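Local coordinates for protein cAMP factor (Mobiluncus curtisii, PDB 6JLC) that probably acts as a secreted pore-forming toxin that damages host cell membranes and gives a co-haemolytic (CAMP) reaction, at residues A[13-18]-A[54-59]; A[72-77]-A[122-127]; A[24-29]-A[43-48]. All blocks are in the same frame, centred on the assembly; numbering follows the deposited sequence.

Contact 1 of 3, residues A[13-18]-A[54-59]; sequences SAIDDI and SLAVVA
Helices 8-31 and 41-59 form an alpha-hairpin of the CAMP-factor domain, and 13-18 meets 54-59 toward its open end: the local axes lie 148° apart and approach to 9.6 Å. Within 54-59 the contact begins at L55, whose CA is the nearest to that of I15. Its CB faces helix 8-31, and chi1 (-74°) lays the methyls against A14 and I18. The CB of L55 lies 3.5 Å from CG1 of I15, the two side chains running alongside one another and pointing opposite ways. Further out, CD1 of L55 rests against two residues one turn apart, 3.7 Å from CB of A14 and 3.6 Å from CD1 of I18, the latter met tip to tip. At A56 the partner is CD1 of I15, carried outward by an extended chi2 of 174° until it rests 3.6 Å from the backbone N of A56. I71 of helix 68-91 touches L55, and T75 touches A14, I18 and L55. Four of the five touching residues are buried and every pair of side chains that meets is aliphatic, so this part of the hairpin is held by close hydrophobic packing, with no polar link between the segments.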
loop_
_atom_site.group_PDB
_atom_site.type_symbol
_atom_site.label_atom_id
_atom_site.label_comp_id
_atom_site.label_asym_id
_atom_site.label_seq_id
_atom_site.Cartn_x
_atom_site.Cartn_y
_atom_site.Cartn_z
ATOM N N SER A 13 14.140 3.165 -19.670
ATOM C CA SER A 13 12.975 3.863 -19.128
ATOM C C SER A 13 11.998 2.876 -18.514
ATOM O O SER A 13 11.432 3.132 -17.446
ATOM C CB SER A 13 12.253 4.676 -20.211
ATOM O OG SER A 13 13.131 5.561 -20.868
ATOM N N ALA A 14 11.781 1.747 -19.195
ATOM C CA ALA A 14 10.900 0.712 -18.671
ATOM C C ALA A 14 11.413 0.194 -17.335
ATOM O O ALA A 14 10.647 0.050 -16.376
ATOM C CB ALA A 14 10.775 -0.425 -19.689
ATOM N N ILE A 15 12.719 -0.091 -17.257
ATOM C CA ILE A 15 13.322 -0.509 -15.990
ATOM C C ILE A 15 13.012 0.500 -14.895
ATOM O O ILE A 15 12.568 0.145 -13.795
ATOM C CB ILE A 15 14.847 -0.695 -16.151
ATOM C CG1 ILE A 15 15.134 -1.903 -17.041
ATOM C CG2 ILE A 15 15.514 -0.850 -14.775
ATOM C CD1 ILE A 15 16.601 -2.079 -17.379
ATOM N N ASP A 16 13.282 1.781 -15.171
ATOM C CA ASP A 16 13.058 2.809 -14.160
ATOM C C ASP A 16 11.598 2.838 -13.722
ATOM O O ASP A 16 11.307 3.002 -12.528
ATOM C CB ASP A 16 13.465 4.189 -14.688
ATOM C CG ASP A 16 14.955 4.295 -15.008
ATOM O OD1 ASP A 16 15.739 3.423 -14.574
ATOM O OD2 ASP A 16 15.335 5.257 -15.711
ATOM N N ASP A 17 10.668 2.717 -14.681
ATOM C CA ASP A 17 9.243 2.752 -14.346
ATOM C C ASP A 17 8.851 1.558 -13.497
ATOM O O ASP A 17 8.044 1.685 -12.564
ATOM C CB ASP A 17 8.382 2.775 -15.613
ATOM C CG ASP A 17 8.563 4.049 -16.423
ATOM O OD1 ASP A 17 9.100 5.035 -15.870
ATOM O OD2 ASP A 17 8.173 4.048 -17.608
ATOM N N ILE A 18 9.401 0.389 -13.815
ATOM C CA ILE A 18 9.112 -0.804 -13.026
ATOM C C ILE A 18 9.646 -0.638 -11.609
ATOM O O ILE A 18 8.943 -0.896 -10.625
ATOM C CB ILE A 18 9.703 -2.048 -13.708
ATOM C CG1 ILE A 18 8.966 -2.323 -15.024
ATOM C CG2 ILE A 18 9.622 -3.241 -12.772
ATOM C CD1 ILE A 18 9.740 -3.210 -15.963
ATOM N N SER A 54 15.520 -8.936 -18.077
ATOM C CA SER A 54 15.363 -9.066 -19.519
ATOM C C SER A 54 15.534 -7.718 -20.206
ATOM O O SER A 54 16.128 -7.633 -21.290
ATOM C CB SER A 54 13.998 -9.657 -19.855
ATOM O OG SER A 54 13.884 -9.853 -21.249
ATOM N N LEU A 55 15.005 -6.656 -19.596
ATOM C CA LEU A 55 15.191 -5.320 -20.159
ATOM C C LEU A 55 16.645 -4.882 -20.078
ATOM O O LEU A 55 17.145 -4.194 -20.979
ATOM C CB LEU A 55 14.298 -4.320 -19.433
ATOM C CG LEU A 55 12.803 -4.400 -19.780
ATOM C CD1 LEU A 55 11.985 -3.777 -18.665
ATOM C CD2 LEU A 55 12.518 -3.723 -21.092
ATOM N N ALA A 56 17.334 -5.251 -18.991
ATOM C CA ALA A 56 18.722 -4.835 -18.822
ATOM C C ALA A 56 19.601 -5.407 -19.921
ATOM O O ALA A 56 20.621 -4.803 -20.286
ATOM C CB ALA A 56 19.243 -5.252 -17.445
ATOM N N VAL A 57 19.226 -6.568 -20.455
ATOM C CA VAL A 57 19.959 -7.146 -21.571
ATOM C C VAL A 57 19.908 -6.214 -22.771
ATOM O O VAL A 57 20.926 -5.975 -23.433
ATOM C CB VAL A 57 19.389 -8.540 -21.900
ATOM C CG1 VAL A 57 19.926 -9.041 -23.216
ATOM C CG2 VAL A 57 19.703 -9.511 -20.766
ATOM N N VAL A 58 18.725 -5.653 -23.055
ATOM C CA VAL A 58 18.591 -4.719 -24.171
ATOM C C VAL A 58 19.292 -3.404 -23.848
ATOM O O VAL A 58 20.017 -2.848 -24.686
ATOM C CB VAL A 58 17.105 -4.490 -24.509
ATOM C CG1 VAL A 58 16.957 -3.405 -25.577
ATOM C CG2 VAL A 58 16.429 -5.800 -24.948
ATOM N N ALA A 59 19.085 -2.876 -22.637
ATOM C CA ALA A 59 19.720 -1.606 -22.284
ATOM C C ALA A 59 21.239 -1.709 -22.343
ATOM O O ALA A 59 21.920 -0.714 -22.634
ATOM C CB ALA A 59 19.277 -1.152 -20.895
#

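Contact 2 of 3, residues A[72-77]-A[122-127]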
loop_
_atom_site.group_PDB
_atom_site.type_symbol
_atom_site.label_atom_id
_atom_site.label_comp_id
_atom_site.label_asym_id
_atom_site.label_seq_id
_atom_site.Cartn_x
_atom_site.Cartn_y
_atom_site.Cartn_z
ATOM N N MET A 72 6.817 -5.083 -23.105
ATOM C CA MET A 72 6.270 -3.770 -22.780
ATOM C C MET A 72 4.859 -3.881 -22.207
ATOM O O MET A 72 4.469 -3.066 -21.365
ATOM C CB MET A 72 6.281 -2.862 -24.016
ATOM C CG MET A 72 7.654 -2.341 -24.401
ATOM S SD MET A 72 8.569 -1.652 -22.994
ATOM C CE MET A 72 7.471 -0.345 -22.454
ATOM N N ALA A 73 4.073 -4.862 -22.663
ATOM C CA ALA A 73 2.769 -5.091 -22.044
ATOM C C ALA A 73 2.927 -5.512 -20.582
ATOM O O ALA A 73 2.188 -5.035 -19.711
ATOM C CB ALA A 73 1.976 -6.138 -22.843
ATOM N N ARG A 74 3.898 -6.390 -20.285
ATOM C CA ARG A 74 4.153 -6.739 -18.885
ATOM C C ARG A 74 4.599 -5.515 -18.092
ATOM O O ARG A 74 4.196 -5.327 -16.936
ATOM C CB ARG A 74 5.202 -7.853 -18.772
ATOM C CG ARG A 74 4.747 -9.235 -19.269
ATOM C CD ARG A 74 5.701 -10.376 -18.828
ATOM N NE ARG A 74 5.630 -11.588 -19.681
ATOM C CZ ARG A 74 4.894 -12.665 -19.427
ATOM N NH1 ARG A 74 4.116 -12.714 -18.358
ATOM N NH2 ARG A 74 4.917 -13.701 -20.254
ATOM N N THR A 75 5.443 -4.673 -18.705
ATOM C CA THR A 75 5.904 -3.449 -18.054
ATOM C C THR A 75 4.729 -2.539 -17.727
ATOM O O THR A 75 4.589 -2.068 -16.593
ATOM C CB THR A 75 6.913 -2.724 -18.954
ATOM O OG1 THR A 75 8.091 -3.533 -19.101
ATOM C CG2 THR A 75 7.298 -1.379 -18.370
ATOM N N HIS A 76 3.869 -2.278 -18.718
ATOM C CA HIS A 76 2.706 -1.431 -18.475
ATOM C C HIS A 76 1.808 -2.006 -17.388
ATOM O O HIS A 76 1.235 -1.252 -16.597
ATOM C CB HIS A 76 1.916 -1.221 -19.765
ATOM C CG HIS A 76 2.706 -0.514 -20.818
ATOM N ND1 HIS A 76 2.658 -0.860 -22.154
ATOM C CD2 HIS A 76 3.611 0.489 -20.725
ATOM C CE1 HIS A 76 3.472 -0.078 -22.838
ATOM N NE2 HIS A 76 4.070 0.746 -21.993
ATOM N N LEU A 77 1.675 -3.336 -17.325
ATOM C CA LEU A 77 0.789 -3.915 -16.315
ATOM C C LEU A 77 1.370 -3.771 -14.904
ATOM O O LEU A 77 0.641 -3.454 -13.954
ATOM C CB LEU A 77 0.492 -5.381 -16.644
ATOM C CG LEU A 77 -0.462 -6.133 -15.694
ATOM C CD1 LEU A 77 -1.787 -5.393 -15.480
ATOM C CD2 LEU A 77 -0.745 -7.526 -16.271
ATOM N N TYR A 122 -2.754 -9.538 -25.537
ATOM C CA TYR A 122 -4.172 -9.259 -25.321
ATOM C C TYR A 122 -4.546 -9.418 -23.852
ATOM O O TYR A 122 -5.263 -8.580 -23.292
ATOM C CB TYR A 122 -5.036 -10.183 -26.193
ATOM C CG TYR A 122 -4.919 -9.947 -27.683
ATOM C CD1 TYR A 122 -4.467 -8.734 -28.181
ATOM C CD2 TYR A 122 -5.283 -10.936 -28.598
ATOM C CE1 TYR A 122 -4.368 -8.507 -29.541
ATOM C CE2 TYR A 122 -5.187 -10.717 -29.963
ATOM C CZ TYR A 122 -4.731 -9.496 -30.426
ATOM O OH TYR A 122 -4.627 -9.257 -31.778
ATOM N N GLN A 123 -4.069 -10.492 -23.213
ATOM C CA GLN A 123 -4.451 -10.763 -21.833
ATOM C C GLN A 123 -3.867 -9.725 -20.892
ATOM O O GLN A 123 -4.546 -9.251 -19.972
ATOM C CB GLN A 123 -3.983 -12.157 -21.421
ATOM C CG GLN A 123 -4.721 -13.268 -22.136
ATOM C CD GLN A 123 -4.087 -14.619 -21.894
ATOM O OE1 GLN A 123 -2.880 -14.724 -21.645
ATOM N NE2 GLN A 123 -4.905 -15.673 -21.983
ATOM N N LEU A 124 -2.597 -9.372 -21.103
ATOM C CA LEU A 124 -1.964 -8.367 -20.262
ATOM C C LEU A 124 -2.642 -7.014 -20.427
ATOM O O LEU A 124 -2.863 -6.292 -19.442
ATOM C CB LEU A 124 -0.473 -8.281 -20.601
ATOM C CG LEU A 124 0.316 -9.573 -20.377
ATOM C CD1 LEU A 124 1.645 -9.508 -21.102
ATOM C CD2 LEU A 124 0.547 -9.842 -18.887
ATOM N N ASN A 125 -2.961 -6.636 -21.670
ATOM C CA ASN A 125 -3.669 -5.384 -21.894
ATOM C C ASN A 125 -5.067 -5.434 -21.287
ATOM O O ASN A 125 -5.557 -4.431 -20.749
ATOM C CB ASN A 125 -3.755 -5.080 -23.395
ATOM C CG ASN A 125 -2.429 -4.613 -23.964
ATOM O OD1 ASN A 125 -1.557 -4.158 -23.227
ATOM N ND2 ASN A 125 -2.279 -4.704 -25.276
ATOM N N ASP A 126 -5.724 -6.596 -21.361
ATOM C CA ASP A 126 -7.046 -6.714 -20.753
ATOM C C ASP A 126 -6.965 -6.624 -19.228
ATOM O O ASP A 126 -7.907 -6.140 -18.585
ATOM C CB ASP A 126 -7.718 -8.016 -21.197
ATOM C CG ASP A 126 -8.212 -7.957 -22.644
ATOM O OD1 ASP A 126 -8.232 -6.858 -23.240
ATOM O OD2 ASP A 126 -8.568 -9.014 -23.188
ATOM N N SER A 127 -5.860 -7.075 -18.634
ATOM C CA SER A 127 -5.675 -6.891 -17.191
ATOM C C SER A 127 -5.556 -5.416 -16.828
ATOM O O SER A 127 -6.098 -4.974 -15.805
ATOM C CB SER A 127 -4.444 -7.658 -16.703
ATOM O OG SER A 127 -4.613 -9.049 -16.941
HETATM O O HOH W 1 0.744 -2.756 -23.557
#
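The imidazole of H76 and the carboxamide of N125 are linked through a water. On one face of the H76 ring lies the carbonyl O of M72, 2.9 Å above the plane and displaced toward the rim; it accepts the backbone N of H76 and rests on the ring without bonding to it. At the edge, in the ring plane, sits the water. It is 3.0 Å from ND1 of H76 and donates a 2.7 Å hydrogen bond to OD1 of N125, bridging the two helices on the more exposed side. The same OD1 also comes near CB of A73.

Behind this bridge the contact is apolar. L124 fills the middle: its CD1 touches CB of A73 at 3.8 Å and the aliphatic CG of R74 at 3.6 Å, while its CD2 meets CD2 of L77 at 3.7 Å, the leucines crossing at about a right angle. With CG anti to the backbone N (chi1 -178°), L77 also straddles S127, CD1 and CD2 each 3.7 Å from CB of S127. The R74 chain, extended from CG to NE, crosses L124 obliquely and takes the guanidinium to the carbonyl O atoms of V114 and N116, which NH1 binds. A110 and V114 of helix 97-114 pack on L77.

The local axes are 16° apart and 9.0 Å at closest approach, a near-parallel pair in this all-helical domain. Small A73 lies where the backbones are closest, its CA nearest that of L124. Direct adhesion is thus hydrophobic, while the polar tie at the exposed margin depends on a bound water.

Contact 3 of 3, residues A[24-29]-A[43-48]; sequences TLKEIQ and KLFATA
Aromatic contacts dominate the meeting of 24-29 with 43-48, and F45 is their centre. Its ring, with CG anti to the carbonyl carbon, projects across to helix 8-31. The extended side chain of K26 runs obliquely past it: CG lies 3.6 Å from CZ of F45, and CE stands over the middle of one face, 4.2 Å from the ring centroid and 6° off the normal, a CH-pi contact. The ammonium lies farther out, with NZ of K26 at 5.3 Å from the centroid of F45, so any cation-pi attraction is weak at most. At the ring edge, close to its plane, OE1 of Q29 comes within 3.6 Å of CE2 of F45. The two side chains meet tip to tip, with amide and ring planes 72° apart.

Apolar packing forms the inner part. CB of L25 meets the rim of F45 at CE1, on the other side of CZ from Q29, and CD1 of L25 lies 3.6 Å from CD2 of L44, the two leucines crossing at about a right angle. V85 of helix 68-91 touches L25, and I111 of helix 97-114 touches L44, so this side faces the neighbouring helices.

The local axes run antiparallel, 160° apart, but remain 11.9 Å from each other, in the part of the 8-31/41-59 alpha-hairpin nearer its connecting loop. Large side chains span that separation: leucines toward the interior, and toward the surface a phenyl ring with lysine methylenes over one face and an amide oxygen at its edge. Cohesion is therefore mainly apolar and CH-pi, with at most a weak cation-pi term.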
loop_
_atom_site.group_PDB
_atom_site.type_symbol
_atom_site.label_atom_id
_atom_site.label_comp_id
_atom_site.label_asym_id
_atom_site.label_seq_id
_atom_site.Cartn_x
_atom_site.Cartn_y
_atom_site.Cartn_z
ATOM N N THR A 24 6.895 1.886 -4.711
ATOM C CA THR A 24 5.591 2.306 -4.208
ATOM C C THR A 24 4.869 1.141 -3.545
ATOM O O THR A 24 4.313 1.275 -2.447
ATOM C CB THR A 24 4.749 2.887 -5.347
ATOM O OG1 THR A 24 5.366 4.079 -5.839
ATOM C CG2 THR A 24 3.348 3.215 -4.856
ATOM N N LEU A 25 4.889 -0.024 -4.198
ATOM C CA LEU A 25 4.165 -1.172 -3.670
ATOM C C LEU A 25 4.765 -1.664 -2.360
ATOM O O LEU A 25 4.027 -2.057 -1.451
ATOM C CB LEU A 25 4.139 -2.291 -4.708
ATOM C CG LEU A 25 3.271 -1.936 -5.919
ATOM C CD1 LEU A 25 3.560 -2.890 -7.062
ATOM C CD2 LEU A 25 1.795 -1.984 -5.543
ATOM N N LYS A 26 6.097 -1.667 -2.245
ATOM C CA LYS A 26 6.725 -2.107 -1.001
ATOM C C LYS A 26 6.358 -1.194 0.165
ATOM O O LYS A 26 6.128 -1.669 1.282
ATOM C CB LYS A 26 8.245 -2.176 -1.175
ATOM C CG LYS A 26 8.685 -3.430 -1.901
ATOM C CD LYS A 26 10.130 -3.369 -2.347
ATOM C CE LYS A 26 10.566 -4.724 -2.883
ATOM N NZ LYS A 26 11.977 -4.712 -3.358
ATOM N N GLU A 27 6.300 0.117 -0.074
ATOM C CA GLU A 27 5.903 1.045 0.985
ATOM C C GLU A 27 4.480 0.766 1.450
ATOM O O GLU A 27 4.209 0.699 2.652
ATOM C CB GLU A 27 6.029 2.494 0.510
ATOM C CG GLU A 27 7.444 2.932 0.200
ATOM C CD GLU A 27 7.499 4.297 -0.465
ATOM O OE1 GLU A 27 6.471 5.008 -0.456
ATOM O OE2 GLU A 27 8.572 4.653 -0.998
ATOM N N ILE A 28 3.554 0.596 0.510
ATOM C CA ILE A 28 2.177 0.315 0.901
ATOM C C ILE A 28 2.081 -1.030 1.611
ATOM O O ILE A 28 1.309 -1.189 2.569
ATOM C CB ILE A 28 1.254 0.380 -0.328
ATOM C CG1 ILE A 28 1.250 1.798 -0.897
ATOM C CG2 ILE A 28 -0.155 -0.081 0.025
ATOM C CD1 ILE A 28 0.654 1.871 -2.269
ATOM N N GLN A 29 2.856 -2.022 1.160
ATOM C CA GLN A 29 2.812 -3.327 1.815
ATOM C C GLN A 29 3.289 -3.225 3.257
ATOM O O GLN A 29 2.752 -3.894 4.151
ATOM C CB GLN A 29 3.665 -4.332 1.045
ATOM C CG GLN A 29 3.829 -5.666 1.740
ATOM C CD GLN A 29 4.815 -6.570 1.025
ATOM O OE1 GLN A 29 5.952 -6.176 0.745
ATOM N NE2 GLN A 29 4.386 -7.788 0.725
ATOM N N LYS A 43 5.166 -12.934 -5.608
ATOM C CA LYS A 43 5.224 -13.286 -7.022
ATOM C C LYS A 43 5.425 -12.049 -7.895
ATOM O O LYS A 43 6.202 -12.074 -8.858
ATOM C CB LYS A 43 3.940 -14.018 -7.406
ATOM C CG LYS A 43 3.755 -14.232 -8.888
ATOM C CD LYS A 43 2.567 -15.130 -9.146
ATOM C CE LYS A 43 2.870 -16.552 -8.737
ATOM N NZ LYS A 43 2.256 -17.498 -9.695
ATOM N N LEU A 44 4.727 -10.958 -7.574
ATOM C CA LEU A 44 4.859 -9.720 -8.343
ATOM C C LEU A 44 6.295 -9.206 -8.332
ATOM O O LEU A 44 6.840 -8.824 -9.379
ATOM C CB LEU A 44 3.911 -8.664 -7.773
ATOM C CG LEU A 44 3.941 -7.293 -8.451
ATOM C CD1 LEU A 44 3.765 -7.410 -9.967
ATOM C CD2 LEU A 44 2.867 -6.377 -7.839
ATOM N N PHE A 45 6.918 -9.162 -7.149
ATOM C CA PHE A 45 8.273 -8.620 -7.054
ATOM C C PHE A 45 9.277 -9.512 -7.775
ATOM O O PHE A 45 10.211 -9.017 -8.419
ATOM C CB PHE A 45 8.676 -8.431 -5.584
ATOM C CG PHE A 45 7.814 -7.432 -4.825
ATOM C CD1 PHE A 45 7.302 -6.302 -5.454
ATOM C CD2 PHE A 45 7.534 -7.620 -3.475
ATOM C CE1 PHE A 45 6.512 -5.385 -4.755
ATOM C CE2 PHE A 45 6.757 -6.712 -2.770
ATOM C CZ PHE A 45 6.244 -5.591 -3.405
ATOM N N ALA A 46 9.102 -10.832 -7.679
ATOM C CA ALA A 46 9.983 -11.735 -8.404
ATOM C C ALA A 46 9.828 -11.552 -9.909
ATOM O O ALA A 46 10.820 -11.575 -10.647
ATOM C CB ALA A 46 9.695 -13.188 -8.004
ATOM N N THR A 47 8.589 -11.381 -10.384
ATOM C CA THR A 47 8.368 -11.142 -11.806
ATOM C C THR A 47 9.000 -9.828 -12.239
ATOM O O THR A 47 9.577 -9.731 -13.328
ATOM C CB THR A 47 6.867 -11.139 -12.110
ATOM O OG1 THR A 47 6.313 -12.402 -11.746
ATOM C CG2 THR A 47 6.610 -10.910 -13.587
ATOM N N ALA A 48 8.896 -8.801 -11.394
ATOM C CA ALA A 48 9.476 -7.506 -11.729
ATOM C C ALA A 48 10.979 -7.623 -11.916
ATOM O O ALA A 48 11.563 -7.016 -12.824
ATOM C CB ALA A 48 9.146 -6.498 -10.627
#

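Contacts 1 and 3 join the same antiparallel helices, 8-31 and 41-59, at points whose centres are 16 Å apart, with contact 3 nested inside the loop that contact 1 closes. The axes are closer at contact 1, where alanine, isoleucine and leucine meet, than at contact 3, where F45 and a leucine pair bridge a wider gap. Contact 1 has mostly buried residues, though the smallest interface; contacts 2 and 3 are partly buried, one adding a water bridge and the other a ring with lysine over one face. Contact 2 instead pairs helices 68-91 and 121-139, nearly parallel. T75 touches A14, I18 and L55, so helix 68-91 connects contacts 1 and 2; I18 on A48 connects contacts 1 and 3.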